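PDB 5FHY: B-type flagellar hook-associated protein 2 from Pseudomonas aeruginosa, which caps the tip of the growing flagellar filament, promoting flagellin polymerisation there and preventing exported subunits from leaking away, and is essential for motility. Local coordinates for residues Ala60-Gly65 / Gly141-Ser146; Leu51-Asp56 / Gly114-Leu119. All coordinates share one frame; numbering follows the deposited sequence.

Contact 1 of 2, residues Ala60-Gly65 / Gly141-Ser146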
# COMPACT_ATOMS: atom_id res chain seq x y z
N ALA B 60 -39.58 50.61 -29.55
CA ALA B 60 -40.93 50.20 -29.89
C ALA B 60 -41.84 50.11 -28.67
O ALA B 60 -41.49 49.51 -27.66
CB ALA B 60 -40.91 48.86 -30.63
N LYS B 61 -43.01 50.71 -28.79
CA LYS B 61 -44.02 50.67 -27.74
C LYS B 61 -45.35 50.29 -28.36
O LYS B 61 -45.74 50.83 -29.39
CB LYS B 61 -44.12 52.01 -27.01
CG LYS B 61 -42.79 52.55 -26.49
CD LYS B 61 -42.98 53.25 -25.15
CE LYS B 61 -43.47 52.27 -24.10
NZ LYS B 61 -43.73 52.91 -22.78
N PHE B 62 -46.05 49.37 -27.73
CA PHE B 62 -47.28 48.82 -28.31
C PHE B 62 -48.51 49.68 -28.08
O PHE B 62 -48.65 50.35 -27.06
CB PHE B 62 -47.52 47.41 -27.76
CG PHE B 62 -46.52 46.39 -28.22
CD1 PHE B 62 -46.47 46.01 -29.55
CD2 PHE B 62 -45.63 45.81 -27.33
CE1 PHE B 62 -45.56 45.07 -29.98
CE2 PHE B 62 -44.72 44.87 -27.76
CZ PHE B 62 -44.68 44.50 -29.08
N ASN B 63 -49.41 49.67 -29.07
CA ASN B 63 -50.73 50.27 -28.93
C ASN B 63 -51.49 49.68 -27.75
O ASN B 63 -51.16 48.59 -27.27
CB ASN B 63 -51.54 50.07 -30.22
CG ASN B 63 -51.03 50.91 -31.37
OD1 ASN B 63 -50.29 51.86 -31.17
ND2 ASN B 63 -51.43 50.55 -32.58
N SER B 64 -52.53 50.39 -27.30
CA SER B 64 -53.35 49.90 -26.20
C SER B 64 -54.24 48.76 -26.69
O SER B 64 -54.54 48.67 -27.88
CB SER B 64 -54.20 51.04 -25.62
OG SER B 64 -55.08 50.58 -24.61
N GLY B 65 -54.64 47.88 -25.78
CA GLY B 65 -55.53 46.78 -26.13
C GLY B 65 -55.53 45.63 -25.14
O GLY B 65 -55.23 45.83 -23.96
N GLY B 141 -49.15 53.70 -28.92
CA GLY B 141 -47.73 53.57 -29.20
C GLY B 141 -47.40 53.67 -30.67
O GLY B 141 -48.19 54.18 -31.46
N ASN B 142 -46.22 53.18 -31.05
CA ASN B 142 -45.73 53.29 -32.42
C ASN B 142 -45.86 52.01 -33.24
O ASN B 142 -45.70 52.03 -34.46
CB ASN B 142 -44.27 53.75 -32.41
CG ASN B 142 -43.42 52.95 -31.45
OD1 ASN B 142 -43.74 51.81 -31.12
ND2 ASN B 142 -42.32 53.55 -31.00
N THR B 143 -46.15 50.89 -32.58
CA THR B 143 -46.34 49.63 -33.29
C THR B 143 -47.70 49.02 -33.01
O THR B 143 -48.25 49.18 -31.92
CB THR B 143 -45.26 48.60 -32.92
OG1 THR B 143 -45.21 48.45 -31.49
CG2 THR B 143 -43.89 49.03 -33.42
N SER B 144 -48.24 48.34 -34.00
CA SER B 144 -49.56 47.72 -33.88
C SER B 144 -49.52 46.61 -32.84
O SER B 144 -48.53 45.91 -32.71
CB SER B 144 -50.01 47.17 -35.24
OG SER B 144 -51.23 46.47 -35.12
N LEU B 145 -50.61 46.46 -32.09
CA LEU B 145 -50.71 45.37 -31.12
C LEU B 145 -51.20 44.13 -31.84
O LEU B 145 -50.99 43.00 -31.38
CB LEU B 145 -51.64 45.74 -29.96
CG LEU B 145 -51.69 44.79 -28.76
CD1 LEU B 145 -50.47 44.98 -27.87
CD2 LEU B 145 -52.97 44.98 -27.97
N SER B 146 -51.86 44.34 -32.97
CA SER B 146 -52.48 43.26 -33.73
C SER B 146 -51.47 42.27 -34.34
O SER B 146 -51.83 41.13 -34.65
CB SER B 146 -53.36 43.84 -34.84
OG SER B 146 -52.60 44.63 -35.73
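The carbonyl oxygen of Lys61 is gripped by consecutive residues of the facing loop. Asn142 N donates to Lys61 O at 2.9 Å, the bond bent to 135° at the hydrogen, and Thr143 N donates to the same oxygen at 3.2 Å. Thr143 OG1 adds a weak third bond; with chi1 at 53° it sits between its own backbone N and carbonyl carbon, within reach of Lys61 O and 3.4 Å from Phe62 CD1. Asn142 also engages the preceding peptide: its OD1 takes the hydrogen of Lys61 N in a short, nearly straight bond (2.7 Å, 170°), while its ND2 donates to Asn59 O.

Farther along, Asn63 N donates to Thr143 O at 3.1 Å, completing a single backbone bridge centred on Phe62 and Thr143. The end of the Asn63 side chain comes near the facing loop, and its OD1 receives a weak bond from Gly141 N. Beyond the bridge the contact turns apolar: Leu145 CD1 rests on Phe62 CB at 3.8 Å and Leu145 CD2 on Gly65 CA at 3.6 Å, and the Phe62 ring continues onto Leu88 and Met91 of helix 88-98. Two irregular loops are thus joined by strand-like bonding at one point, with the side-chain oxygens of Asn142 and, weakly, Asn63 accepting from backbone N-H groups beside the bridge.

Contact 2 of 2, residues Leu51-Asp56 / Gly114-Leu119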
# COMPACT_ATOMS: atom_id res chain seq x y z
N LEU B 51 -43.77 34.81 -32.36
CA LEU B 51 -44.63 35.84 -32.92
C LEU B 51 -43.84 36.71 -33.90
O LEU B 51 -42.66 36.46 -34.13
CB LEU B 51 -45.25 36.70 -31.81
CG LEU B 51 -45.96 35.92 -30.70
CD1 LEU B 51 -46.48 36.86 -29.63
CD2 LEU B 51 -47.09 35.07 -31.27
N GLN B 52 -44.50 37.70 -34.49
CA GLN B 52 -43.85 38.57 -35.46
C GLN B 52 -42.66 39.29 -34.84
O GLN B 52 -42.69 39.62 -33.65
CB GLN B 52 -44.83 39.60 -36.03
CG GLN B 52 -45.72 39.09 -37.14
CD GLN B 52 -46.61 40.16 -37.74
OE1 GLN B 52 -46.15 41.27 -38.02
NE2 GLN B 52 -47.89 39.84 -37.93
N ALA B 53 -41.63 39.53 -35.64
CA ALA B 53 -40.46 40.27 -35.17
C ALA B 53 -40.79 41.75 -35.20
O ALA B 53 -41.41 42.24 -36.14
CB ALA B 53 -39.24 39.96 -36.02
N ILE B 54 -40.38 42.46 -34.16
CA ILE B 54 -40.65 43.88 -34.08
C ILE B 54 -39.42 44.68 -34.48
O ILE B 54 -38.37 44.58 -33.86
CB ILE B 54 -41.10 44.27 -32.66
CG1 ILE B 54 -42.23 43.34 -32.19
CG2 ILE B 54 -41.56 45.72 -32.63
CD1 ILE B 54 -43.44 43.37 -33.09
N ALA B 55 -39.56 45.47 -35.54
CA ALA B 55 -38.46 46.31 -36.02
C ALA B 55 -38.18 47.43 -35.03
O ALA B 55 -39.10 48.03 -34.48
CB ALA B 55 -38.78 46.87 -37.40
N ASP B 56 -36.89 47.69 -34.82
CA ASP B 56 -36.43 48.68 -33.84
C ASP B 56 -37.09 48.44 -32.48
O ASP B 56 -37.86 49.27 -32.01
CB ASP B 56 -36.70 50.11 -34.33
CG ASP B 56 -36.01 51.16 -33.49
OD1 ASP B 56 -35.00 50.82 -32.82
OD2 ASP B 56 -36.46 52.33 -33.49
N GLY B 114 -35.32 41.69 -35.98
CA GLY B 114 -35.64 42.46 -34.79
C GLY B 114 -35.73 41.58 -33.57
O GLY B 114 -35.01 40.58 -33.45
N SER B 115 -36.60 41.95 -32.64
CA SER B 115 -36.87 41.14 -31.47
C SER B 115 -38.33 40.67 -31.52
O SER B 115 -39.18 41.36 -32.06
CB SER B 115 -36.60 41.92 -30.18
OG SER B 115 -35.24 42.30 -30.07
N ARG B 116 -38.60 39.50 -30.97
CA ARG B 116 -39.94 38.93 -31.02
C ARG B 116 -40.24 38.13 -29.77
O ARG B 116 -39.33 37.71 -29.06
CB ARG B 116 -40.10 38.04 -32.25
CG ARG B 116 -39.45 36.67 -32.12
CD ARG B 116 -39.62 35.87 -33.41
NE ARG B 116 -38.73 36.38 -34.45
CZ ARG B 116 -38.95 36.25 -35.75
NH1 ARG B 116 -40.03 35.61 -36.19
NH2 ARG B 116 -38.08 36.76 -36.61
N LEU B 117 -41.52 37.92 -29.49
CA LEU B 117 -41.90 37.13 -28.33
C LEU B 117 -41.92 35.65 -28.70
O LEU B 117 -42.44 35.27 -29.74
CB LEU B 117 -43.27 37.56 -27.80
CG LEU B 117 -43.32 38.91 -27.08
CD1 LEU B 117 -44.75 39.44 -27.02
CD2 LEU B 117 -42.72 38.79 -25.68
N VAL B 118 -41.33 34.83 -27.84
CA VAL B 118 -41.30 33.39 -28.06
C VAL B 118 -42.00 32.72 -26.88
O VAL B 118 -41.57 32.85 -25.74
CB VAL B 118 -39.86 32.85 -28.22
CG1 VAL B 118 -39.85 31.32 -28.28
CG2 VAL B 118 -39.20 33.44 -29.47
N LEU B 119 -43.08 32.01 -27.17
CA LEU B 119 -43.91 31.44 -26.12
C LEU B 119 -43.88 29.92 -26.14
O LEU B 119 -43.90 29.30 -27.20
CB LEU B 119 -45.35 31.95 -26.25
CG LEU B 119 -45.63 33.43 -25.94
CD1 LEU B 119 -45.17 34.36 -27.07
CD2 LEU B 119 -47.11 33.63 -25.66
O HOH W 1 -43.18 39.55 -31.02
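Ile54 N donates to Ser115 O at 2.7 Å, and Leu51 N to Leu117 O at 3.0 Å in a bond that is almost perfectly straight (179°). These two bonds attach residues 51-54 to strand 114-121, part of the flagellin hook IN motif in this fragment of the cap protein. Ile54 and Ser115 form an antiparallel hydrogen-bonded pair; the return bond, Ser115 N to Ile54 O, is weak. Between the two anchors the 51-54 side carries one residue more than the 115-117 side, and direct pairing lapses. A water bridges the two backbones here, accepting from Leu117 N at 2.8 Å and donating to Gln52 O.

On one side of this pairing, Leu51 CD1 lies across Leu117 CB and meets Leu119 CD1, each at 3.8 Å. Leu117 and Leu119 in turn pack on Met91 and Ile95 of helix 88-98, which also meets Ile54 through Leu88.

Arg116 follows a different path. Its CG stands between the backbone N and carbonyl carbon (chi1 77°), and farther out its CD passes Leu51 O at 3.2 Å. The guanidinium is overlain on one face by Ala53 CB, offset toward the rim and 3.5 Å from Arg116 NH2. Polar partners outside the pair help position it: Arg116 NH2 forms a salt bridge with Asp111 and a hydrogen bond to Gly161 O, while Arg116 NH1 bonds weakly to Ala163 O. Leu180 of a second subunit packs on the arginine as well.

A bound sodium ion lies about 4 Å from the Arg116 side chain, probably the one whose site includes Ser159 and Ala163. Asp111 probably offsets the buried positive charge, while the carbonyl bonds let the arginine tie the strand to the 161-163 loop.

In the fold
The segments of contacts 1 and 2 alternate along the chain, so the connection following strand 48-50 is held first by strand 114-121 and then by the loop at 141-146. Their centres are 13 Å apart, and Ile54 joins them: its CG2 touches Ala60 CB at 3.8 Å and Thr143 CG2 at 4.1 Å, while its CG1 meets Phe62 CZ at 4.1 Å. Helix 88-98 supplies a shared apolar surface: Leu88 touches both Ile54 and Phe62, and Met91 both Phe62 and Leu117. Contact 2 also reaches the sodium site and a second subunit through Arg116, whereas no other chain of the assembly touches the segments of contact 1.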